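Local atomic coordinates of DyP2 (Amycolatopsis sp. ATCC 39116, PDB entry 4G2C), a protein that acts as a multifunctional haem-containing dye peroxidase, probably oxidising dyes and other substrates at the expense of hydrogen peroxide in a lignin-reactive bacterium. Residues Arg288-Asp293 against Glu302-Met307; Arg369-Ala374 against Gln421-Asn426; Ala407-Ser410 against Asn414-Glu417. One frame throughout, in Å; residues are numbered along the deposited sequence.

Overall arrangement
From the N terminus, the first contact met is interaction 1, where the end of helix 280-293 meets the start of helix 303-309 and closes a short connection beside the manganese site. The chain then runs on to interaction 2, which joins residues 369-374, just ahead of strand 374-380, to the last turn of helix 416-424 and so closes a long loop. Interaction 3 falls within that loop, tying the end of strand 402-409 to the beginning of the same helix. Interactions 2 and 3 touch: His371 ND1 is hydrogen-bonded to Asn414 O, and Leu372 O to Gln415 NE2. Interaction 1 stands apart, its centre about 25 Å from that of interaction 2.

Interaction 1 (Arg288-Asp293 against Glu302-Met307); sequences RDLAHD and ERAGAM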
ATOM      1  N   ARG A 288       9.011 -16.288 -17.512  1.00 30.44           N
ATOM      2  CA  ARG A 288       9.329 -17.300 -18.516  1.00 34.54           C
ATOM      3  C   ARG A 288      10.733 -17.879 -18.319  1.00 29.29           C
ATOM      4  O   ARG A 288      10.902 -19.092 -18.260  1.00 28.57           O
ATOM      5  CB  ARG A 288       9.189 -16.730 -19.928  1.00 33.75           C
ATOM      6  CG  ARG A 288       9.534 -17.728 -21.029  1.00 34.76           C
ATOM      7  CD  ARG A 288       9.890 -17.005 -22.320  1.00 45.10           C
ATOM      8  NE  ARG A 288      11.029 -16.104 -22.133  1.00 47.67           N
ATOM      9  CZ  ARG A 288      11.138 -14.905 -22.709  1.00 49.61           C
ATOM     10  NH1 ARG A 288      10.175 -14.463 -23.513  1.00 46.92           N
ATOM     11  NH2 ARG A 288      12.209 -14.148 -22.485  1.00 46.24           N
ATOM     12  N   ASP A 289      11.726 -17.000 -18.220  1.00 29.97           N
ATOM     13  CA  ASP A 289      13.114 -17.412 -18.097  1.00 30.46           C
ATOM     14  C   ASP A 289      13.402 -18.215 -16.821  1.00 35.59           C
ATOM     15  O   ASP A 289      14.193 -19.161 -16.854  1.00 31.67           O
ATOM     16  CB  ASP A 289      14.059 -16.204 -18.184  1.00 30.10           C
ATOM     17  CG  ASP A 289      14.001 -15.501 -19.542  1.00 40.96           C
ATOM     18  OD1 ASP A 289      13.506 -16.099 -20.528  1.00 41.86           O
ATOM     19  OD2 ASP A 289      14.451 -14.339 -19.619  1.00 43.24           O
ATOM     20  N   LEU A 290      12.784 -17.832 -15.702  1.00 30.25           N
ATOM     21  CA  LEU A 290      12.980 -18.570 -14.451  1.00 33.12           C
ATOM     22  C   LEU A 290      12.383 -19.965 -14.575  1.00 32.52           C
ATOM     23  O   LEU A 290      12.993 -20.948 -14.148  1.00 33.02           O
ATOM     24  CB  LEU A 290      12.373 -17.826 -13.243  1.00 31.07           C
ATOM     25  CG  LEU A 290      12.343 -18.550 -11.885  1.00 27.84           C
ATOM     26  CD1 LEU A 290      13.741 -18.929 -11.395  1.00 26.36           C
ATOM     27  CD2 LEU A 290      11.635 -17.724 -10.815  1.00 27.22           C
ATOM     28  N   ALA A 291      11.195 -20.054 -15.170  1.00 29.83           N
ATOM     29  CA  ALA A 291      10.564 -21.353 -15.383  1.00 34.94           C
ATOM     30  C   ALA A 291      11.494 -22.241 -16.206  1.00 36.34           C
ATOM     31  O   ALA A 291      11.779 -23.377 -15.834  1.00 33.83           O
ATOM     32  CB  ALA A 291       9.203 -21.203 -16.080  1.00 29.59           C
ATOM     33  N   HIS A 292      11.972 -21.711 -17.323  1.00 33.57           N
ATOM     34  CA  HIS A 292      12.884 -22.468 -18.170  1.00 37.50           C
ATOM     35  C   HIS A 292      14.128 -22.891 -17.402  1.00 40.26           C
ATOM     36  O   HIS A 292      14.561 -24.042 -17.499  1.00 36.26           O
ATOM     37  CB  HIS A 292      13.279 -21.670 -19.415  1.00 38.67           C
ATOM     38  CG  HIS A 292      14.186 -22.418 -20.340  1.00 47.30           C
ATOM     39  ND1 HIS A 292      15.555 -22.253 -20.337  1.00 52.16           N
ATOM     40  CD2 HIS A 292      13.921 -23.346 -21.289  1.00 46.87           C
ATOM     41  CE1 HIS A 292      16.093 -23.044 -21.249  1.00 51.30           C
ATOM     42  NE2 HIS A 292      15.122 -23.718 -21.839  1.00 52.71           N
ATOM     43  N   ASP A 293      14.694 -21.953 -16.643  1.00 38.65           N
ATOM     44  CA  ASP A 293      15.868 -22.211 -15.813  1.00 36.35           C
ATOM     45  C   ASP A 293      15.640 -23.378 -14.847  1.00 39.60           C
ATOM     46  O   ASP A 293      16.524 -24.213 -14.636  1.00 39.79           O
ATOM     47  CB  ASP A 293      16.201 -20.964 -14.990  1.00 41.56           C
ATOM     48  CG  ASP A 293      17.321 -20.127 -15.591  1.00 47.94           C
ATOM     49  OD1 ASP A 293      17.853 -20.488 -16.670  1.00 51.60           O
ATOM     50  OD2 ASP A 293      17.660 -19.090 -14.972  1.00 50.02           O
ATOM     51  N   GLU A 302       3.673 -21.597 -14.480  1.00 28.54           N
ATOM     52  CA  GLU A 302       3.081 -20.479 -13.743  1.00 34.93           C
ATOM     53  C   GLU A 302       3.664 -20.335 -12.332  1.00 32.72           C
ATOM     54  O   GLU A 302       3.625 -19.247 -11.754  1.00 24.75           O
ATOM     55  CB  GLU A 302       1.563 -20.663 -13.621  1.00 35.09           C
ATOM     56  CG  GLU A 302       0.780 -20.515 -14.912  1.00 47.31           C
ATOM     57  CD  GLU A 302      -0.667 -20.971 -14.759  1.00 53.59           C
ATOM     58  OE1 GLU A 302      -0.996 -21.533 -13.690  1.00 41.81           O
ATOM     59  OE2 GLU A 302      -1.467 -20.777 -15.707  1.00 62.14           O
ATOM     60  N   ARG A 303       4.178 -21.435 -11.775  1.00 27.90           N
ATOM     61  CA  ARG A 303       4.723 -21.411 -10.419  1.00 23.94           C
ATOM     62  C   ARG A 303       5.969 -20.524 -10.321  1.00 27.10           C
ATOM     63  O   ARG A 303       6.327 -20.061  -9.237  1.00 24.21           O
ATOM     64  CB  ARG A 303       5.012 -22.814  -9.922  1.00 25.67           C
ATOM     65  CG  ARG A 303       5.464 -22.879  -8.482  1.00 28.00           C
ATOM     66  CD  ARG A 303       5.215 -24.267  -7.899  1.00 26.51           C
ATOM     67  NE  ARG A 303       5.762 -25.310  -8.754  1.00 29.13           N
ATOM     68  CZ  ARG A 303       6.982 -25.820  -8.616  1.00 31.23           C
ATOM     69  NH1 ARG A 303       7.777 -25.387  -7.644  1.00 26.44           N
ATOM     70  NH2 ARG A 303       7.405 -26.763  -9.449  1.00 25.80           N
ATOM     71  N   ALA A 304       6.618 -20.265 -11.457  1.00 25.72           N
ATOM     72  CA  ALA A 304       7.794 -19.392 -11.452  1.00 25.33           C
ATOM     73  C   ALA A 304       7.381 -18.010 -10.986  1.00 22.94           C
ATOM     74  O   ALA A 304       8.101 -17.362 -10.227  1.00 28.58           O
ATOM     75  CB  ALA A 304       8.423 -19.315 -12.827  1.00 25.08           C
ATOM     76  N   GLY A 305       6.207 -17.578 -11.440  1.00 23.91           N
ATOM     77  CA  GLY A 305       5.655 -16.283 -11.097  1.00 21.70           C
ATOM     78  C   GLY A 305       5.275 -16.250  -9.631  1.00 23.38           C
ATOM     79  O   GLY A 305       5.562 -15.279  -8.928  1.00 24.92           O
ATOM     80  N   ALA A 306       4.612 -17.308  -9.179  1.00 22.95           N
ATOM     81  CA  ALA A 306       4.269 -17.477  -7.772  1.00 21.26           C
ATOM     82  C   ALA A 306       5.506 -17.375  -6.878  1.00 22.12           C
ATOM     83  O   ALA A 306       5.428 -16.862  -5.761  1.00 24.46           O
ATOM     84  CB  ALA A 306       3.575 -18.818  -7.565  1.00 21.68           C
ATOM     85  N   MET A 307       6.650 -17.857  -7.359  1.00 23.51           N
ATOM     86  CA  MET A 307       7.875 -17.814  -6.550  1.00 22.58           C
ATOM     87  C   MET A 307       8.356 -16.389  -6.333  1.00 22.89           C
ATOM     88  O   MET A 307       8.980 -16.092  -5.313  1.00 27.60           O
ATOM     89  CB  MET A 307       9.004 -18.635  -7.182  1.00 23.39           C
ATOM     90  CG  MET A 307       8.853 -20.144  -7.088  1.00 25.25           C
ATOM     91  SD  MET A 307      10.129 -21.017  -8.062  1.00 33.48           S
ATOM     92  CE  MET A 307       9.454 -22.680  -8.084  1.00 25.11           C
TER
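Asp289 OD1 is gripped twice by Arg288, on the outer side of helix 280-293, while the inner side of that helix sets Leu290 and Ala291 against Ala304 in a helix-loop-helix unit. The guanidinium comes side-on: NE lies 3.0 Å and NH2 3.1 Å from Asp289 OD1, both from the same face of the carboxylate. The oxygen sits in the guanidinium plane, yet NE stands 39° out of the carboxylate plane. This salt bridge suits a solvent-exposed helix surface and stays within one helix.

The seam is apolar: two alanines where the backbones are nearest, and Leu290 beside them. Ala291 CB and Ala304 CB meet at 3.8 Å, and Ala304 CB also rests 3.7 Å from Ala291 N. Alanine suits both places because such small methyls allow Ala291 CA and Ala304 CA to lie 5.2 Å apart. Tyr454 of strand 453-454 adds cover to Leu290 and Met307. Helix 280-293 also carries Glu287, which binds the manganese ion together with Glu313, and the side chain of Ala304 is about 7 Å from that metal. Leu290 has CG anti to its N (chi1 173°), a setting that brings CD2 to 3.6 Å from Ala304 O.

Interaction 2 (Arg369-Ala374 against Gln421-Asn426); sequences RKHLMA and QIWANN. With ACT (acetate ion), chain B.
His371 leads across the contact to Trp423, joining a 3-10 turn ahead of strand 374-380 to the end of helix 416-424 in the haem-binding part of the DyP-type peroxidase fold. Its CB rests 3.8 Å from Trp423 CH2. CG lies 4.1 Å from both Trp423 CH2 and Trp423 CZ2, and CD2 makes the closest approach, 3.7 Å to Trp423 CZ2. On the other side of the imidazole, ND1 is hydrogen-bonded to Asn414 O, so histidine serves here both as an aromatic neighbour and as a polar link. The rings meet obliquely, planes 73° apart. Trp423 has CG beside its backbone N (chi1 -74°), which sends the long indole across to the turn; Leu372 CD2 touches its edge at CZ3.

Leu372 also covers the methyl of a bound acetate, probably from the crystallisation liquor, with Leu372 CB 3.4 Å from its CH3. Arg369 reaches the same ion: NE and NH2 make weak bonds to acetate OXT, while NH2 also donates to the carbonyls of Asp245 and Ser247. With an alanine in place of Arg369 the guanidinium is gone, and those two carbonyls would probably lose a donor and the acetate its counter-charge. Asn426 ND2 turns back to Ile422 O at 3.1 Å, with the acceptor lying near its amide plane.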
ATOM      1  N   ARG A 369       5.759  -7.889  13.655  1.00 25.94           N
ATOM      2  CA  ARG A 369       4.520  -7.441  13.023  1.00 28.35           C
ATOM      3  C   ARG A 369       4.234  -5.941  13.214  1.00 24.48           C
ATOM      4  O   ARG A 369       3.303  -5.406  12.622  1.00 21.56           O
ATOM      5  CB  ARG A 369       3.322  -8.297  13.464  1.00 30.11           C
ATOM      6  CG  ARG A 369       2.803  -7.997  14.872  1.00 32.31           C
ATOM      7  CD  ARG A 369       1.798  -9.077  15.317  1.00 33.77           C
ATOM      8  NE  ARG A 369       0.461  -8.831  14.785  1.00 34.40           N
ATOM      9  CZ  ARG A 369      -0.319  -9.743  14.203  1.00 32.36           C
ATOM     10  NH1 ARG A 369       0.077 -11.004  14.066  1.00 27.74           N
ATOM     11  NH2 ARG A 369      -1.514  -9.386  13.766  1.00 34.24           N
ATOM     12  N   LYS A 370       5.035  -5.259  14.023  1.00 24.42           N
ATOM     13  CA  LYS A 370       4.783  -3.839  14.241  1.00 29.17           C
ATOM     14  C   LYS A 370       5.177  -3.022  13.019  1.00 26.45           C
ATOM     15  O   LYS A 370       4.754  -1.885  12.887  1.00 20.88           O
ATOM     16  CB  LYS A 370       5.490  -3.321  15.489  1.00 31.58           C
ATOM     17  CG  LYS A 370       4.910  -3.878  16.788  1.00 36.21           C
ATOM     18  CD  LYS A 370       5.650  -3.347  18.006  1.00 34.39           C
ATOM     19  CE  LYS A 370       5.091  -3.947  19.297  1.00 42.10           C
ATOM     20  NZ  LYS A 370       5.734  -3.339  20.492  1.00 47.98           N
ATOM     21  N   HIS A 371       5.964  -3.622  12.120  1.00 23.07           N
ATOM     22  CA  HIS A 371       6.406  -2.937  10.903  1.00 22.99           C
ATOM     23  C   HIS A 371       5.362  -2.968   9.774  1.00 24.17           C
ATOM     24  O   HIS A 371       5.493  -2.250   8.774  1.00 22.30           O
ATOM     25  CB  HIS A 371       7.715  -3.557  10.420  1.00 22.92           C
ATOM     26  CG  HIS A 371       8.779  -3.612  11.468  1.00 23.40           C
ATOM     27  ND1 HIS A 371       9.481  -2.498  11.875  1.00 25.67           N
ATOM     28  CD2 HIS A 371       9.273  -4.651  12.185  1.00 24.69           C
ATOM     29  CE1 HIS A 371      10.360  -2.847  12.802  1.00 25.33           C
ATOM     30  NE2 HIS A 371      10.250  -4.146  13.007  1.00 25.18           N
ATOM     31  N   LEU A 372       4.341  -3.812   9.941  1.00 20.92           N
ATOM     32  CA  LEU A 372       3.270  -3.974   8.965  1.00 20.73           C
ATOM     33  C   LEU A 372       2.419  -2.714   8.892  1.00 24.95           C
ATOM     34  O   LEU A 372       2.328  -1.958   9.859  1.00 22.11           O
ATOM     35  CB  LEU A 372       2.392  -5.181   9.309  1.00 20.16           C
ATOM     36  CG  LEU A 372       3.122  -6.530   9.364  1.00 22.67           C
ATOM     37  CD1 LEU A 372       2.142  -7.695   9.602  1.00 22.74           C
ATOM     38  CD2 LEU A 372       3.896  -6.742   8.093  1.00 20.67           C
ATOM     39  N   MET A 373       1.775  -2.505   7.750  1.00 21.95           N
ATOM     40  CA  MET A 373       1.112  -1.244   7.511  1.00 22.00           C
ATOM     41  C   MET A 373      -0.137  -1.374   6.643  1.00 21.23           C
ATOM     42  O   MET A 373      -0.298  -2.333   5.906  1.00 17.28           O
ATOM     43  CB  MET A 373       2.104  -0.271   6.868  1.00 19.35           C
ATOM     44  CG  MET A 373       2.189  -0.421   5.370  1.00 19.72           C
ATOM     45  SD  MET A 373       3.747   0.118   4.697  1.00 26.61           S
ATOM     46  CE  MET A 373       4.870  -1.102   5.390  1.00 22.12           C
ATOM     47  N   ALA A 374      -1.010  -0.378   6.750  1.00 19.51           N
ATOM     48  CA  ALA A 374      -2.184  -0.245   5.905  1.00 19.59           C
ATOM     49  C   ALA A 374      -1.831   0.236   4.489  1.00 23.45           C
ATOM     50  O   ALA A 374      -1.384   1.365   4.304  1.00 23.21           O
ATOM     51  CB  ALA A 374      -3.137   0.732   6.537  1.00 21.65           C
ATOM     52  N   GLN A 421      13.601  -0.756   3.166  1.00 18.23           N
ATOM     53  CA  GLN A 421      15.052  -0.742   3.382  1.00 20.41           C
ATOM     54  C   GLN A 421      15.594  -2.004   4.067  1.00 19.89           C
ATOM     55  O   GLN A 421      16.471  -2.678   3.533  1.00 21.68           O
ATOM     56  CB  GLN A 421      15.487   0.510   4.158  1.00 19.44           C
ATOM     57  CG  GLN A 421      17.004   0.545   4.406  1.00 22.79           C
ATOM     58  CD  GLN A 421      17.469   1.679   5.312  1.00 29.66           C
ATOM     59  OE1 GLN A 421      16.748   2.641   5.563  1.00 35.93           O
ATOM     60  NE2 GLN A 421      18.695   1.561   5.809  1.00 36.23           N
ATOM     61  N   ILE A 422      15.059  -2.317   5.242  1.00 19.32           N
ATOM     62  CA  ILE A 422      15.599  -3.363   6.110  1.00 21.65           C
ATOM     63  C   ILE A 422      15.129  -4.766   5.727  1.00 23.78           C
ATOM     64  O   ILE A 422      15.722  -5.761   6.138  1.00 28.46           O
ATOM     65  CB  ILE A 422      15.162  -3.116   7.569  1.00 22.72           C
ATOM     66  CG1 ILE A 422      15.474  -1.674   7.961  1.00 22.51           C
ATOM     67  CG2 ILE A 422      15.787  -4.150   8.525  1.00 21.72           C
ATOM     68  CD1 ILE A 422      16.963  -1.394   8.106  1.00 27.52           C
ATOM     69  N   TRP A 423      14.044  -4.846   4.968  1.00 23.28           N
ATOM     70  CA  TRP A 423      13.518  -6.135   4.545  1.00 20.60           C
ATOM     71  C   TRP A 423      13.695  -6.338   3.035  1.00 24.39           C
ATOM     72  O   TRP A 423      14.497  -7.177   2.599  1.00 23.56           O
ATOM     73  CB  TRP A 423      12.055  -6.289   4.967  1.00 20.11           C
ATOM     74  CG  TRP A 423      11.878  -6.536   6.461  1.00 26.75           C
ATOM     75  CD1 TRP A 423      12.880  -6.711   7.394  1.00 24.29           C
ATOM     76  CD2 TRP A 423      10.635  -6.659   7.184  1.00 23.32           C
ATOM     77  NE1 TRP A 423      12.328  -6.927   8.639  1.00 27.86           N
ATOM     78  CE2 TRP A 423      10.958  -6.898   8.538  1.00 25.36           C
ATOM     79  CE3 TRP A 423       9.282  -6.591   6.817  1.00 23.59           C
ATOM     80  CZ2 TRP A 423       9.980  -7.070   9.522  1.00 22.16           C
ATOM     81  CZ3 TRP A 423       8.311  -6.758   7.799  1.00 20.65           C
ATOM     82  CH2 TRP A 423       8.670  -7.002   9.135  1.00 22.49           C
ATOM     83  N   ALA A 424      12.979  -5.549   2.241  1.00 22.74           N
ATOM     84  CA  ALA A 424      12.963  -5.760   0.794  1.00 23.00           C
ATOM     85  C   ALA A 424      14.363  -5.639   0.178  1.00 25.89           C
ATOM     86  O   ALA A 424      14.807  -6.542  -0.545  1.00 22.86           O
ATOM     87  CB  ALA A 424      11.969  -4.815   0.109  1.00 16.16           C
ATOM     88  N   ASN A 425      15.051  -4.539   0.477  1.00 18.18           N
ATOM     89  CA  ASN A 425      16.358  -4.267  -0.101  1.00 22.50           C
ATOM     90  C   ASN A 425      17.474  -5.085   0.531  1.00 27.42           C
ATOM     91  O   ASN A 425      18.609  -5.038   0.081  1.00 28.40           O
ATOM     92  CB  ASN A 425      16.725  -2.789   0.054  1.00 22.12           C
ATOM     93  CG  ASN A 425      15.867  -1.874  -0.799  1.00 24.72           C
ATOM     94  OD1 ASN A 425      14.999  -2.323  -1.556  1.00 22.01           O
ATOM     95  ND2 ASN A 425      16.081  -0.576  -0.651  1.00 24.49           N
ATOM     96  N   ASN A 426      17.159  -5.810   1.593  1.00 27.41           N
ATOM     97  CA  ASN A 426      18.190  -6.437   2.392  1.00 22.94           C
ATOM     98  C   ASN A 426      18.433  -7.864   1.924  1.00 22.75           C
ATOM     99  O   ASN A 426      17.519  -8.694   1.960  1.00 24.97           O
ATOM    100  CB  ASN A 426      17.770  -6.401   3.851  1.00 25.59           C
ATOM    101  CG  ASN A 426      18.829  -6.942   4.783  1.00 30.37           C
ATOM    102  OD1 ASN A 426      19.837  -7.510   4.348  1.00 28.14           O
ATOM    103  ND2 ASN A 426      18.600  -6.778   6.087  1.00 29.99           N
TER
HETATM  104  C   ACT B 521      -0.822  -6.201  11.851  1.00 39.72           C
HETATM  105  O   ACT B 521      -1.531  -7.021  11.208  1.00 35.32           O
HETATM  106  OXT ACT B 521      -0.471  -6.481  13.041  1.00 32.83           O
HETATM  107  CH3 ACT B 521      -0.413  -4.918  11.189  1.00 42.20           C

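Interaction 3 (Ala407-Ser410 against Asn414-Glu417); sequences AFNS and NQFE. With ACT (acetate ion), chain E.
Two carboxamides, those of Asn409 and Gln415, slide past each other in opposite directions, their planes 38° apart. Over one face of the Asn409 amide lies Gln415 CB, 3.5 Å from Asn409 CG. Phe416 N reaches Asn409 OD1 from the same side, 39° above the carbonyl plane, in a 2.9 Å hydrogen bond. At the edge of this amide ND2 donates to Phe408 O, lying 2.8 Å away and close to the amide plane. With both ends held, the amide can hardly turn, and the orientation that offers OD1 to the helix is fixed. The other amide is held as well: Gln415 OE1 accepts a weak bond of 2.8 Å from Ser410 N and another from Asn411 N, while Gln415 NE2 donates to Leu372 O and Gln252 O.

The arrangement is a strand-turn-helix connection in which a strand residue looks after the start of the helix. Gln415 is the N-cap residue, but it is Asn409 OD1 that takes the N-H of Phe416, and the positive end of the helix dipole would probably favour that oxygen there. Asparagine fits because its short amide can donate to its own strand and accept from the helix at once; glutamine, its chain extended beyond CG, has the length to reach the backbone N of Ser410. Nearby, Ser410 OG is hydrogen-bonded with Glu251 O.

Phe416, with CG anti to the backbone N (chi1 162°), carries its ring away from Asn409 into the haem pocket, against Val272, Arg274 and Tyr481. Strand 402-409 lies between strands 267-278 and 374-380, with Asn409 paired to Tyr270 and Phe408 to Ala374, and a short turn, residues 410-415, leads from its end into helix 416-424.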
ATOM      1  N   ALA A 407       0.217   4.284   1.413  1.00 22.12           N
ATOM      2  CA  ALA A 407       0.105   3.621   2.720  1.00 22.48           C
ATOM      3  C   ALA A 407       0.026   4.626   3.861  1.00 24.28           C
ATOM      4  O   ALA A 407       0.599   5.706   3.783  1.00 19.42           O
ATOM      5  CB  ALA A 407       1.270   2.663   2.944  1.00 16.95           C
ATOM      6  N   PHE A 408      -0.704   4.265   4.915  1.00 21.34           N
ATOM      7  CA  PHE A 408      -0.707   5.035   6.145  1.00 16.78           C
ATOM      8  C   PHE A 408       0.196   4.349   7.163  1.00 22.15           C
ATOM      9  O   PHE A 408       0.149   3.123   7.308  1.00 21.65           O
ATOM     10  CB  PHE A 408      -2.126   5.183   6.692  1.00 17.13           C
ATOM     11  CG  PHE A 408      -2.983   6.121   5.895  1.00 20.90           C
ATOM     12  CD1 PHE A 408      -2.723   7.488   5.897  1.00 20.09           C
ATOM     13  CD2 PHE A 408      -4.033   5.644   5.133  1.00 20.81           C
ATOM     14  CE1 PHE A 408      -3.502   8.369   5.159  1.00 22.27           C
ATOM     15  CE2 PHE A 408      -4.816   6.513   4.399  1.00 21.91           C
ATOM     16  CZ  PHE A 408      -4.550   7.887   4.412  1.00 23.89           C
ATOM     17  N   ASN A 409       1.051   5.147   7.806  1.00 18.80           N
ATOM     18  CA  ASN A 409       1.957   4.717   8.866  1.00 18.88           C
ATOM     19  C   ASN A 409       1.805   5.645  10.069  1.00 21.50           C
ATOM     20  O   ASN A 409       1.582   6.864   9.911  1.00 18.07           O
ATOM     21  CB  ASN A 409       3.418   4.854   8.445  1.00 17.17           C
ATOM     22  CG  ASN A 409       3.807   3.950   7.301  1.00 22.64           C
ATOM     23  OD1 ASN A 409       4.950   4.007   6.861  1.00 21.34           O
ATOM     24  ND2 ASN A 409       2.880   3.112   6.815  1.00 18.84           N
ATOM     25  N   SER A 410       1.967   5.094  11.268  1.00 17.69           N
ATOM     26  CA  SER A 410       2.102   5.944  12.448  1.00 20.30           C
ATOM     27  C   SER A 410       3.572   6.291  12.667  1.00 19.92           C
ATOM     28  O   SER A 410       3.899   7.187  13.426  1.00 23.23           O
ATOM     29  CB  SER A 410       1.509   5.270  13.686  1.00 24.44           C
ATOM     30  OG  SER A 410       2.158   4.048  13.968  1.00 16.73           O
ATOM     31  N   ASN A 414       9.690   3.244  10.754  1.00 19.87           N
ATOM     32  CA  ASN A 414       9.590   1.889  11.294  1.00 24.94           C
ATOM     33  C   ASN A 414       8.632   1.009  10.506  1.00 25.49           C
ATOM     34  O   ASN A 414       8.464  -0.162  10.826  1.00 26.78           O
ATOM     35  CB  ASN A 414       9.163   1.915  12.767  1.00 24.92           C
ATOM     36  CG  ASN A 414       9.367   0.569  13.463  1.00 29.10           C
ATOM     37  OD1 ASN A 414      10.448  -0.026  13.392  1.00 28.38           O
ATOM     38  ND2 ASN A 414       8.327   0.086  14.130  1.00 25.81           N
ATOM     39  N   GLN A 415       7.996   1.588   9.493  1.00 21.40           N
ATOM     40  CA  GLN A 415       6.951   0.890   8.765  1.00 21.98           C
ATOM     41  C   GLN A 415       7.256   0.862   7.265  1.00 23.24           C
ATOM     42  O   GLN A 415       7.889  -0.093   6.802  1.00 22.79           O
ATOM     43  CB  GLN A 415       5.561   1.463   9.087  1.00 21.49           C
ATOM     44  CG  GLN A 415       4.981   0.931  10.393  1.00 21.09           C
ATOM     45  CD  GLN A 415       3.665   1.577  10.752  1.00 22.78           C
ATOM     46  OE1 GLN A 415       3.592   2.792  10.928  1.00 21.70           O
ATOM     47  NE2 GLN A 415       2.603   0.770  10.833  1.00 20.65           N
ATOM     48  N   PHE A 416       6.863   1.889   6.503  1.00 21.47           N
ATOM     49  CA  PHE A 416       7.200   1.836   5.072  1.00 23.05           C
ATOM     50  C   PHE A 416       8.701   1.721   4.839  1.00 21.13           C
ATOM     51  O   PHE A 416       9.146   0.825   4.132  1.00 19.89           O
ATOM     52  CB  PHE A 416       6.685   3.006   4.232  1.00 19.79           C
ATOM     53  CG  PHE A 416       7.410   3.117   2.910  1.00 20.09           C
ATOM     54  CD1 PHE A 416       7.136   2.224   1.881  1.00 19.01           C
ATOM     55  CD2 PHE A 416       8.422   4.057   2.730  1.00 20.16           C
ATOM     56  CE1 PHE A 416       7.829   2.276   0.685  1.00 20.26           C
ATOM     57  CE2 PHE A 416       9.124   4.127   1.532  1.00 20.82           C
ATOM     58  CZ  PHE A 416       8.826   3.232   0.504  1.00 25.11           C
ATOM     59  N   GLU A 417       9.474   2.643   5.416  1.00 20.78           N
ATOM     60  CA  GLU A 417      10.922   2.648   5.194  1.00 21.84           C
ATOM     61  C   GLU A 417      11.640   1.426   5.729  1.00 20.17           C
ATOM     62  O   GLU A 417      12.565   0.939   5.103  1.00 20.72           O
ATOM     63  CB  GLU A 417      11.569   3.910   5.755  1.00 22.71           C
ATOM     64  CG  GLU A 417      11.091   5.185   5.083  1.00 22.93           C
ATOM     65  CD  GLU A 417      11.833   6.382   5.599  1.00 24.65           C
ATOM     66  OE1 GLU A 417      12.328   6.301   6.754  1.00 23.10           O
ATOM     67  OE2 GLU A 417      11.947   7.378   4.845  1.00 26.21           O
TER
HETATM   68  C   ACT E 503       4.518   1.095  14.768  1.00 36.76           C
HETATM   69  O   ACT E 503       4.175   0.225  15.616  1.00 37.27           O
HETATM   70  OXT ACT E 503       5.640   0.998  14.202  1.00 35.16           O
HETATM   71  CH3 ACT E 503       3.608   2.222  14.430  1.00 31.27           C